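Local coordinates for protein cellulase (glycosyl hydrolase family 5) (Bacteroides ovatus, PDB 3ZMR) that cuts the beta-1,4-glucan backbone of xyloglucan internally, keeping the beta configuration at the cleaved sugar and releasing xyloglucan oligosaccharides, at residues A[225-230]-A[277-282]; A[260-265]-A[309-314]. One frame throughout, in Å; residues are numbered along the deposited sequence.

In the fold
Both contacts lie in the TIM barrel of the GH5 catalytic module, but at different depths. Contact 1, its centre about 15 Å from the centre of the chain, joins the start of helix 227-248 to helix 275-293 on the outer layer; it combines an exposed salt bridge with a buried proline and valine. Contact 2 sits deeper, its centre about 8 Å from that of the chain, where the loops after strands 255-258 and 304-307 meet beside the bound sugar; here backbone carbonyls, amides and hydroxyls do the work. The two adjoin each other: Pro225 and Gln281 of contact 1 both pack on Tyr309 of contact 2, and Gln281 also meets Val263.

Contact 1 (A[225-230]-A[277-282]); sequences PVDANK and NYRVQN
Pro225 O is gripped twice by Asn277. The amide ND2 donates a hydrogen bond of 2.9 Å to that oxygen, nearly straight at 168°, and Asn277 CA adds a CA-H...O contact at 3.2 Å from Pro225 O. The oxygen lies in the plane of the Asn277 amide, although the ND2 donor stands well above the carbonyl plane of Pro225. At its other end the amide takes Thr274 N on OD1, which fixes which way round it sits. An alanine here would probably leave Pro225 O with the CA-H contact alone from this residue, and Thr274 N without its side-chain acceptor. Next to it, Val280 presses CG1 onto Pro225 CA at 3.6 Å, while its CG2 lies 3.7 Å from Asp227 OD1. The two segments belong to successive outer helices of the barrel, 227-248 following the third strand and 275-293 following the fourth. On the exposed side Arg279 meets Asp227 end-on: NH1 to OD1 at 2.7 Å, NH2 to OD2 at 2.8 Å, each oxygen using its syn lone pair. The carboxylate and guanidinium planes are 15° apart, and a bend at chi3 (48°) sets Arg279 NE out of line with the extended part of the chain. Lys230 NZ, salt-bridged to Asp234, also donates to two waters that pass hydrogen bonds on to the carbonyls of Arg279 and Val280.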
loop_
_atom_site.group_PDB
_atom_site.type_symbol
_atom_site.label_atom_id
_atom_site.label_comp_id
_atom_site.label_asym_id
_atom_site.label_seq_id
_atom_site.Cartn_x
_atom_site.Cartn_y
_atom_site.Cartn_z
ATOM N N PRO A 225 -7.599 -9.404 9.309
ATOM C CA PRO A 225 -7.502 -8.050 9.884
ATOM C C PRO A 225 -8.560 -7.860 10.975
ATOM O O PRO A 225 -9.518 -7.130 10.802
ATOM C CB PRO A 225 -7.765 -7.147 8.674
ATOM C CG PRO A 225 -8.699 -7.948 7.832
ATOM C CD PRO A 225 -8.256 -9.384 7.998
ATOM N N VAL A 226 -8.361 -8.578 12.074
ATOM C CA VAL A 226 -9.273 -8.583 13.216
ATOM C C VAL A 226 -8.438 -8.517 14.490
ATOM O O VAL A 226 -7.283 -8.960 14.527
ATOM C CB VAL A 226 -10.195 -9.829 13.234
ATOM C CG1 VAL A 226 -11.115 -9.854 12.007
ATOM C CG2 VAL A 226 -9.409 -11.117 13.328
ATOM N N ASP A 227 -9.030 -7.944 15.524
ATOM C CA ASP A 227 -8.334 -7.752 16.791
ATOM C C ASP A 227 -7.815 -9.057 17.386
ATOM O O ASP A 227 -6.769 -9.054 18.008
ATOM C CB ASP A 227 -9.226 -7.024 17.796
ATOM C CG ASP A 227 -9.408 -5.547 17.466
ATOM O OD1 ASP A 227 -8.432 -4.838 17.139
ATOM O OD2 ASP A 227 -10.552 -5.084 17.567
ATOM N N ALA A 228 -8.521 -10.172 17.157
ATOM C CA ALA A 228 -8.100 -11.470 17.709
ATOM C C ALA A 228 -6.766 -11.959 17.137
ATOM O O ALA A 228 -6.075 -12.738 17.758
ATOM C CB ALA A 228 -9.195 -12.516 17.508
ATOM N N ASN A 229 -6.415 -11.485 15.945
ATOM C CA ASN A 229 -5.166 -11.902 15.301
ATOM C C ASN A 229 -4.154 -10.782 15.137
ATOM O O ASN A 229 -3.036 -11.014 14.672
ATOM C CB ASN A 229 -5.463 -12.523 13.949
ATOM C CG ASN A 229 -6.337 -13.742 14.068
ATOM O OD1 ASN A 229 -6.063 -14.641 14.870
ATOM N ND2 ASN A 229 -7.396 -13.779 13.281
ATOM N N LYS A 230 -4.522 -9.568 15.556
ATOM C CA LYS A 230 -3.672 -8.386 15.318
ATOM C C LYS A 230 -2.281 -8.512 15.949
ATOM O O LYS A 230 -1.265 -8.170 15.317
ATOM C CB LYS A 230 -4.362 -7.117 15.818
ATOM C CG LYS A 230 -3.502 -5.869 15.823
ATOM C CD LYS A 230 -4.314 -4.625 16.201
ATOM C CE LYS A 230 -3.442 -3.448 16.617
ATOM N NZ LYS A 230 -2.439 -3.059 15.579
ATOM N N ASN A 277 -11.936 -4.193 10.608
ATOM C CA ASN A 277 -11.063 -4.606 9.525
ATOM C C ASN A 277 -10.194 -3.446 8.991
ATOM O O ASN A 277 -8.970 -3.606 8.776
ATOM C CB ASN A 277 -11.826 -5.183 8.351
ATOM C CG ASN A 277 -12.653 -6.424 8.680
ATOM O OD1 ASN A 277 -13.703 -6.593 8.051
ATOM N ND2 ASN A 277 -12.189 -7.317 9.573
ATOM N N TYR A 278 -10.805 -2.278 8.771
ATOM C CA TYR A 278 -10.027 -1.106 8.315
ATOM C C TYR A 278 -9.008 -0.633 9.347
ATOM O O TYR A 278 -7.885 -0.262 9.004
ATOM C CB TYR A 278 -10.929 0.026 7.855
ATOM C CG TYR A 278 -11.796 -0.317 6.675
ATOM C CD1 TYR A 278 -11.259 -0.674 5.449
ATOM C CD2 TYR A 278 -13.184 -0.295 6.797
ATOM C CE1 TYR A 278 -12.067 -0.993 4.378
ATOM C CE2 TYR A 278 -14.009 -0.597 5.723
ATOM C CZ TYR A 278 -13.436 -0.974 4.516
ATOM O OH TYR A 278 -14.216 -1.266 3.408
ATOM N N ARG A 279 -9.392 -0.643 10.616
ATOM C CA ARG A 279 -8.481 -0.250 11.680
ATOM C C ARG A 279 -7.251 -1.148 11.742
ATOM O O ARG A 279 -6.104 -0.663 11.825
ATOM C CB ARG A 279 -9.220 -0.203 13.035
ATOM C CG ARG A 279 -8.298 0.127 14.207
ATOM C CD ARG A 279 -9.064 0.472 15.486
ATOM N NE ARG A 279 -10.115 -0.512 15.754
ATOM C CZ ARG A 279 -9.925 -1.757 16.174
ATOM N NH1 ARG A 279 -8.698 -2.214 16.433
ATOM N NH2 ARG A 279 -10.983 -2.556 16.365
ATOM N N VAL A 280 -7.476 -2.449 11.674
ATOM C CA VAL A 280 -6.398 -3.390 11.819
ATOM C C VAL A 280 -5.518 -3.375 10.548
ATOM O O VAL A 280 -4.295 -3.407 10.622
ATOM C CB VAL A 280 -6.910 -4.808 12.142
ATOM C CG1 VAL A 280 -5.751 -5.786 12.128
ATOM C CG2 VAL A 280 -7.617 -4.819 13.496
ATOM N N GLN A 281 -6.143 -3.270 9.378
ATOM C CA GLN A 281 -5.374 -3.240 8.123
ATOM C C GLN A 281 -4.572 -1.938 7.980
ATOM O O GLN A 281 -3.389 -1.973 7.619
ATOM C CB GLN A 281 -6.280 -3.485 6.924
ATOM C CG GLN A 281 -5.565 -3.450 5.588
ATOM C CD GLN A 281 -5.605 -2.092 4.935
ATOM O OE1 GLN A 281 -6.569 -1.333 5.069
ATOM N NE2 GLN A 281 -4.567 -1.809 4.178
ATOM N N ASN A 282 -5.176 -0.796 8.298
ATOM C CA ASN A 282 -4.399 0.442 8.366
ATOM C C ASN A 282 -3.243 0.305 9.374
ATOM O O ASN A 282 -2.121 0.753 9.110
ATOM C CB ASN A 282 -5.291 1.623 8.712
ATOM C CG ASN A 282 -6.032 2.214 7.514
ATOM O OD1 ASN A 282 -5.428 2.552 6.490
ATOM N ND2 ASN A 282 -7.333 2.406 7.676
HETATM O O HOH W 1 -2.612 -3.768 12.936
HETATM O O HOH W 2 -4.629 -1.216 14.384
#

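Contact 2 (A[260-265]-A[309-314]). With BGC (beta-D-glucopyranose), chain C; GLC (alpha-D-glucopyranose), chain L; EDO (1,2-ethanediol), chain J.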
loop_
_atom_site.group_PDB
_atom_site.type_symbol
_atom_site.label_atom_id
_atom_site.label_comp_id
_atom_site.label_asym_id
_atom_site.label_seq_id
_atom_site.Cartn_x
_atom_site.Cartn_y
_atom_site.Cartn_z
ATOM N N THR A 260 2.831 -4.505 2.102
ATOM C CA THR A 260 1.850 -5.583 1.980
ATOM C C THR A 260 1.346 -5.641 0.536
ATOM O O THR A 260 1.705 -4.807 -0.281
ATOM C CB THR A 260 0.641 -5.381 2.947
ATOM O OG1 THR A 260 -0.201 -4.322 2.457
ATOM C CG2 THR A 260 1.093 -5.094 4.377
ATOM N N ASN A 261 0.487 -6.613 0.256
ATOM C CA ASN A 261 -0.144 -6.702 -1.042
ATOM C C ASN A 261 -1.646 -6.392 -0.887
ATOM O O ASN A 261 -1.995 -5.251 -0.593
ATOM C CB ASN A 261 0.151 -8.049 -1.688
ATOM C CG ASN A 261 -0.339 -8.129 -3.118
ATOM O OD1 ASN A 261 -0.149 -7.199 -3.893
ATOM N ND2 ASN A 261 -0.964 -9.248 -3.480
ATOM N N GLU A 262 -2.517 -7.405 -1.046
ATOM C CA GLU A 262 -3.979 -7.234 -1.048
ATOM C C GLU A 262 -4.579 -7.815 0.238
ATOM O O GLU A 262 -5.008 -8.971 0.266
ATOM C CB GLU A 262 -4.640 -7.855 -2.299
ATOM C CG GLU A 262 -4.205 -7.248 -3.612
ATOM C CD GLU A 262 -4.881 -7.852 -4.819
ATOM O OE1 GLU A 262 -5.639 -8.857 -4.619
ATOM O OE2 GLU A 262 -4.609 -7.336 -5.946
ATOM N N VAL A 263 -4.576 -7.032 1.310
ATOM C CA VAL A 263 -5.057 -7.500 2.619
ATOM C C VAL A 263 -6.588 -7.566 2.535
ATOM O O VAL A 263 -7.247 -6.634 2.104
ATOM C CB VAL A 263 -4.599 -6.581 3.769
ATOM C CG1 VAL A 263 -5.260 -7.013 5.089
ATOM C CG2 VAL A 263 -3.077 -6.628 3.859
ATOM N N ASN A 264 -7.108 -8.712 2.964
ATOM C CA ASN A 264 -8.517 -9.092 2.907
ATOM C C ASN A 264 -8.829 -9.864 4.183
ATOM O O ASN A 264 -7.933 -10.328 4.842
ATOM C CB ASN A 264 -8.712 -10.062 1.688
ATOM C CG ASN A 264 -10.130 -10.489 1.460
ATOM O OD1 ASN A 264 -10.431 -11.691 1.483
ATOM N ND2 ASN A 264 -11.004 -9.537 1.204
ATOM N N ASN A 265 -10.111 -9.988 4.536
ATOM C CA ASN A 265 -10.501 -10.955 5.548
ATOM C C ASN A 265 -10.902 -12.307 4.922
ATOM O O ASN A 265 -12.032 -12.486 4.485
ATOM C CB ASN A 265 -11.615 -10.418 6.432
ATOM C CG ASN A 265 -11.893 -11.333 7.592
ATOM O OD1 ASN A 265 -11.265 -12.409 7.706
ATOM N ND2 ASN A 265 -12.812 -10.932 8.461
ATOM N N TYR A 309 -7.047 -1.007 1.534
ATOM C CA TYR A 309 -7.679 -2.271 1.895
ATOM C C TYR A 309 -8.012 -3.003 0.580
ATOM O O TYR A 309 -8.627 -2.420 -0.302
ATOM C CB TYR A 309 -8.928 -2.030 2.735
ATOM C CG TYR A 309 -9.450 -3.293 3.396
ATOM C CD1 TYR A 309 -10.273 -4.175 2.704
ATOM C CD2 TYR A 309 -9.105 -3.618 4.705
ATOM C CE1 TYR A 309 -10.720 -5.347 3.294
ATOM C CE2 TYR A 309 -9.577 -4.780 5.317
ATOM C CZ TYR A 309 -10.373 -5.642 4.598
ATOM O OH TYR A 309 -10.815 -6.782 5.234
ATOM N N ASN A 310 -7.592 -4.278 0.462
ATOM C CA ASN A 310 -7.830 -5.039 -0.782
ATOM C C ASN A 310 -7.119 -4.402 -2.001
ATOM O O ASN A 310 -7.437 -4.748 -3.141
ATOM C CB ASN A 310 -9.343 -5.113 -1.138
ATOM C CG ASN A 310 -10.124 -6.206 -0.406
ATOM O OD1 ASN A 310 -9.622 -6.960 0.424
ATOM N ND2 ASN A 310 -11.392 -6.271 -0.733
ATOM N N THR A 311 -6.223 -3.441 -1.759
ATOM C CA THR A 311 -5.702 -2.496 -2.814
ATOM C C THR A 311 -6.856 -1.880 -3.657
ATOM O O THR A 311 -6.689 -1.513 -4.811
ATOM C CB THR A 311 -4.609 -3.084 -3.715
ATOM O OG1 THR A 311 -5.113 -4.241 -4.394
ATOM C CG2 THR A 311 -3.390 -3.414 -2.919
ATOM N N ASP A 312 -8.021 -1.723 -3.036
ATOM C CA ASP A 312 -9.210 -1.284 -3.787
ATOM C C ASP A 312 -9.320 0.234 -3.792
ATOM O O ASP A 312 -9.243 0.876 -2.738
ATOM C CB ASP A 312 -10.474 -1.880 -3.162
ATOM C CG ASP A 312 -11.723 -1.461 -3.871
ATOM O OD1 ASP A 312 -11.959 -1.980 -4.979
ATOM O OD2 ASP A 312 -12.446 -0.584 -3.378
ATOM N N VAL A 313 -9.542 0.808 -4.976
ATOM C CA VAL A 313 -9.634 2.253 -5.124
ATOM C C VAL A 313 -10.738 2.861 -4.265
ATOM O O VAL A 313 -10.488 3.821 -3.520
ATOM C CB VAL A 313 -9.772 2.675 -6.595
ATOM C CG1 VAL A 313 -10.040 4.190 -6.693
ATOM C CG2 VAL A 313 -8.514 2.305 -7.379
ATOM N N ALA A 314 -11.966 2.354 -4.354
ATOM C CA ALA A 314 -13.058 2.979 -3.604
ATOM C C ALA A 314 -12.807 2.869 -2.094
ATOM O O ALA A 314 -13.110 3.792 -1.342
ATOM C CB ALA A 314 -14.414 2.395 -4.001
HETATM C C2 BGC C . -2.616 -10.029 -6.829
HETATM C C3 BGC C . -1.899 -10.865 -7.902
HETATM C C4 BGC C . -2.876 -11.593 -8.820
HETATM C C5 BGC C . -3.815 -10.494 -9.338
HETATM C C6 BGC C . -4.805 -11.056 -10.343
HETATM C C1 BGC C . -3.782 -9.148 -7.302
HETATM O O2 BGC C . -1.658 -9.201 -6.173
HETATM O O3 BGC C . -1.045 -11.822 -7.240
HETATM O O4 BGC C . -2.148 -12.320 -9.851
HETATM O O5 BGC C . -4.549 -9.883 -8.258
HETATM O O6 BGC C . -5.373 -12.241 -9.759
HETATM C C1 GLC L . -3.595 -9.238 -7.751
HETATM C C2 GLC L . -2.551 -10.081 -7.028
HETATM C C3 GLC L . -1.771 -10.974 -7.994
HETATM C C4 GLC L . -2.799 -11.775 -8.800
HETATM C C5 GLC L . -3.883 -10.850 -9.371
HETATM C C6 GLC L . -4.938 -11.567 -10.209
HETATM O O2 GLC L . -1.719 -9.226 -6.289
HETATM O O3 GLC L . -0.800 -11.792 -7.302
HETATM O O4 GLC L . -2.082 -12.378 -9.842
HETATM O O5 GLC L . -4.510 -10.127 -8.336
HETATM O O6 GLC L . -4.480 -11.547 -11.548
HETATM C C1 EDO J . -9.455 -4.455 -5.735
HETATM O O1 EDO J . -10.336 -3.621 -6.521
HETATM C C2 EDO J . -8.072 -4.582 -6.383
HETATM O O2 EDO J . -8.175 -5.339 -7.599
HETATM O O HOH W 3 -12.360 -8.339 3.639
#
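The Tyr309 ring lies with one face under Val263 O, which sits 3.8 Å above the ring plane, over its centre. The oxygen only packs over that face; its hydrogen bond comes from Asn310 N at 2.9 Å, arriving in the carbonyl plane but bent at 133°. At the edge of the ring, in its plane, a water lies 2.7 Å from Tyr309 OH and accepts from Asn265 N, tying the phenol to the neighbouring loop. Asn264 ND2 donates to Asn310 OD1 at 3.0 Å, with the two amide planes 36° apart; Asn310 has a second conformer, so this bond need not always be present. Segment 260-265 carries the Asn-Glu pair of GH5 enzymes just beyond the fourth barrel strand, with Glu262 probably the proton donor. Asn261 ND2 donates to O2 of the bound glucose, 2.8 Å in the beta anomer, and His216 also binds that sugar. Glu262 runs extended beyond CG, and its OE2 is hydrogen-bonded to His336 ND1. Thr311 comes against the CG of this chain, crossing it at about a right angle, with OG1 3.2 Å from Glu262 CG. Thr311 CG2 meets Asn261 O at 3.3 Å. Asn310 and Thr311 both have left-handed backbone torsions, in a tight turn closed by Asp312 N to Tyr309 O, and Thr311 OG1 donates to Asn310 O at 2.7 Å.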